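Long-range contact in metallopeptidase containing co-catalytic metalloactive site (Shewanella denitrificans OS217, PDB 3B2Y), which probably acts as a zinc-dependent metallocarboxypeptidase or related hydrolase of the peptidase M14 family, here with nickel at its metal site: residues P185-P189 with V221-H225. Residues are numbered along the deposited sequence; the frame is centred on the assembly and turned at random.
Sequences PTQTP and VIFNH
Residues 185-189 lie in the loop between strand 179-183 and helix 191-201. Residues 221-223 form an edge strand of the mixed sheet in this M14-family fold, parallel to strand 179-183. The two strands and the helix make a beta-alpha-beta crossover. The contact packs its first loop on the returning edge strand, at the protein surface. Val221 to Phe223 have beta phi/psi; Asn224 then enters the left-handed helical region (57/40). In the loop, Thr186 is extended, Gln187 is near-helical (-67/-44), and Thr188 and Pro189 are extended again. The closest CA pair is Pro189 with Phe223, 6.8 Å apart. No hydrogen bond crosses between the segments, so packing makes the contact.

Phe223, chi1 t, points its ring into the curve of the loop. Pro189 CG is 3.9 Å from the centroid of the Phe223 ring, over its face, a CH-pi contact. Val221 CG1 extends this apolar patch, 4.3 Å from Pro189 CG. Ser193 of helix 191-201 also touches Phe223. Asn224 ND2 donates a hydrogen bond to Glu184 O, just before Pro185. Within the loop, Thr186 OG1, chi1 p, donates to Thr188 O at 2.7 Å. At the ring edge, Phe223 CE2 lies 3.5 Å from Thr186 O and 3.3 Å from Gln187 O.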
ATOM      1  N   PRO A 185      15.555   8.217   8.594  1.00 32.40           N
ATOM      2  CA  PRO A 185      16.238   9.390   9.150  1.00 33.55           C
ATOM      3  C   PRO A 185      17.761   9.200   9.161  1.00 36.50           C
ATOM      4  O   PRO A 185      18.384   9.256  10.211  1.00 42.25           O
ATOM      5  CB  PRO A 185      15.672   9.465  10.572  1.00 32.85           C
ATOM      6  CG  PRO A 185      15.509   8.024  10.956  1.00 35.09           C
ATOM      7  CD  PRO A 185      15.087   7.317   9.656  1.00 31.81           C
ATOM      8  N   THR A 186      18.334   8.998   7.982  1.00 34.28           N
ATOM      9  CA  THR A 186      19.746   8.727   7.800  1.00 37.99           C
ATOM     10  C   THR A 186      20.111   9.326   6.446  1.00 37.26           C
ATOM     11  O   THR A 186      19.211   9.625   5.644  1.00 36.90           O
ATOM     12  CB  THR A 186      20.067   7.178   7.827  1.00 36.74           C
ATOM     13  OG1 THR A 186      19.390   6.502   6.761  1.00 43.49           O
ATOM     14  CG2 THR A 186      19.658   6.543   9.154  1.00 40.75           C
ATOM     15  N   GLN A 187      21.414   9.475   6.202  1.00 37.36           N
ATOM     16  CA  GLN A 187      21.961   9.989   4.928  1.00 36.24           C
ATOM     17  C   GLN A 187      21.720   9.055   3.771  1.00 36.79           C
ATOM     18  O   GLN A 187      21.340   9.485   2.668  1.00 36.20           O
ATOM     19  CB  GLN A 187      23.497  10.175   5.023  1.00 37.30           C
ATOM     20  CG  GLN A 187      23.946  11.214   5.999  1.00 39.40           C
ATOM     21  CD  GLN A 187      22.949  12.319   6.101  1.00 50.37           C
ATOM     22  OE1 GLN A 187      22.712  13.053   5.134  1.00 45.91           O
ATOM     23  NE2 GLN A 187      22.302  12.419   7.261  1.00 65.36           N
ATOM     24  N   THR A 188      21.961   7.779   4.048  1.00 35.30           N
ATOM     25  CA  THR A 188      22.046   6.722   3.052  1.00 38.00           C
ATOM     26  C   THR A 188      21.009   5.666   3.414  1.00 33.76           C
ATOM     27  O   THR A 188      20.650   5.539   4.583  1.00 34.86           O
ATOM     28  CB  THR A 188      23.498   6.125   3.046  1.00 37.96           C
ATOM     29  OG1 THR A 188      24.349   6.966   2.253  1.00 44.78           O
ATOM     30  CG2 THR A 188      23.569   4.697   2.479  1.00 42.10           C
ATOM     31  N   PRO A 189      20.465   4.942   2.414  1.00 33.66           N
ATOM     32  CA  PRO A 189      19.516   3.881   2.731  1.00 32.99           C
ATOM     33  C   PRO A 189      20.175   2.827   3.589  1.00 33.81           C
ATOM     34  O   PRO A 189      21.349   2.522   3.359  1.00 31.17           O
ATOM     35  CB  PRO A 189      19.189   3.290   1.362  1.00 29.80           C
ATOM     36  CG  PRO A 189      19.503   4.355   0.411  1.00 33.50           C
ATOM     37  CD  PRO A 189      20.643   5.086   0.961  1.00 33.24           C
ATOM     38  N   VAL A 221      16.191   1.835  -5.602  1.00 26.71           N
ATOM     39  CA  VAL A 221      15.706   2.614  -4.478  1.00 28.69           C
ATOM     40  C   VAL A 221      15.655   4.080  -4.882  1.00 29.20           C
ATOM     41  O   VAL A 221      16.564   4.561  -5.581  1.00 29.80           O
ATOM     42  CB  VAL A 221      16.614   2.424  -3.251  1.00 31.55           C
ATOM     43  CG1 VAL A 221      16.177   3.339  -2.107  1.00 32.91           C
ATOM     44  CG2 VAL A 221      16.544   0.956  -2.796  1.00 29.14           C
ATOM     45  N   ILE A 222      14.539   4.743  -4.553  1.00 27.97           N
ATOM     46  CA  ILE A 222      14.461   6.212  -4.561  1.00 29.72           C
ATOM     47  C   ILE A 222      14.381   6.661  -3.100  1.00 31.35           C
ATOM     48  O   ILE A 222      13.432   6.312  -2.402  1.00 25.69           O
ATOM     49  CB  ILE A 222      13.217   6.691  -5.341  1.00 32.47           C
ATOM     50  CG1 ILE A 222      13.374   6.403  -6.835  1.00 30.50           C
ATOM     51  CG2 ILE A 222      12.921   8.194  -5.091  1.00 31.70           C
ATOM     52  CD1 ILE A 222      12.013   5.881  -7.464  1.00 37.22           C
ATOM     53  N   PHE A 223      15.359   7.439  -2.649  1.00 27.42           N
ATOM     54  CA  PHE A 223      15.510   7.666  -1.219  1.00 30.39           C
ATOM     55  C   PHE A 223      15.175   9.096  -0.754  1.00 31.39           C
ATOM     56  O   PHE A 223      15.735  10.075  -1.238  1.00 30.37           O
ATOM     57  CB  PHE A 223      16.936   7.310  -0.832  1.00 32.22           C
ATOM     58  CG  PHE A 223      17.184   7.305   0.640  1.00 30.64           C
ATOM     59  CD1 PHE A 223      16.527   6.419   1.452  1.00 34.19           C
ATOM     60  CD2 PHE A 223      18.138   8.161   1.203  1.00 36.57           C
ATOM     61  CE1 PHE A 223      16.775   6.384   2.817  1.00 34.44           C
ATOM     62  CE2 PHE A 223      18.377   8.130   2.566  1.00 38.70           C
ATOM     63  CZ  PHE A 223      17.667   7.231   3.364  1.00 24.55           C
ATOM     64  N   ASN A 224      14.257   9.196   0.201  1.00 28.51           N
ATOM     65  CA  ASN A 224      13.963  10.463   0.849  1.00 29.99           C
ATOM     66  C   ASN A 224      13.541  11.541  -0.131  1.00 29.78           C
ATOM     67  O   ASN A 224      13.904  12.697   0.021  1.00 30.72           O
ATOM     68  CB  ASN A 224      15.126  10.942   1.720  1.00 26.44           C
ATOM     69  CG  ASN A 224      15.126  10.302   3.118  1.00 30.88           C
ATOM     70  OD1 ASN A 224      14.159   9.670   3.526  1.00 28.30           O
ATOM     71  ND2 ASN A 224      16.197  10.504   3.849  1.00 34.69           N
ATOM     72  N   HIS A 225      12.741  11.145  -1.109  1.00 31.40           N
ATOM     73  CA  HIS A 225      12.153  12.081  -2.060  1.00 33.32           C
ATOM     74  C   HIS A 225      10.760  12.503  -1.518  1.00 31.38           C
ATOM     75  O   HIS A 225       9.828  11.760  -1.610  1.00 32.79           O
ATOM     76  CB  HIS A 225      11.996  11.389  -3.417  1.00 37.18           C
ATOM     77  CG  HIS A 225      11.225  12.192  -4.428  1.00 48.69           C
ATOM     78  ND1 HIS A 225      11.822  13.130  -5.246  1.00 48.77           N
ATOM     79  CD2 HIS A 225       9.902  12.189  -4.755  1.00 41.12           C
ATOM     80  CE1 HIS A 225      10.903  13.670  -6.035  1.00 51.91           C
ATOM     81  NE2 HIS A 225       9.727  13.124  -5.750  1.00 48.33           N
TER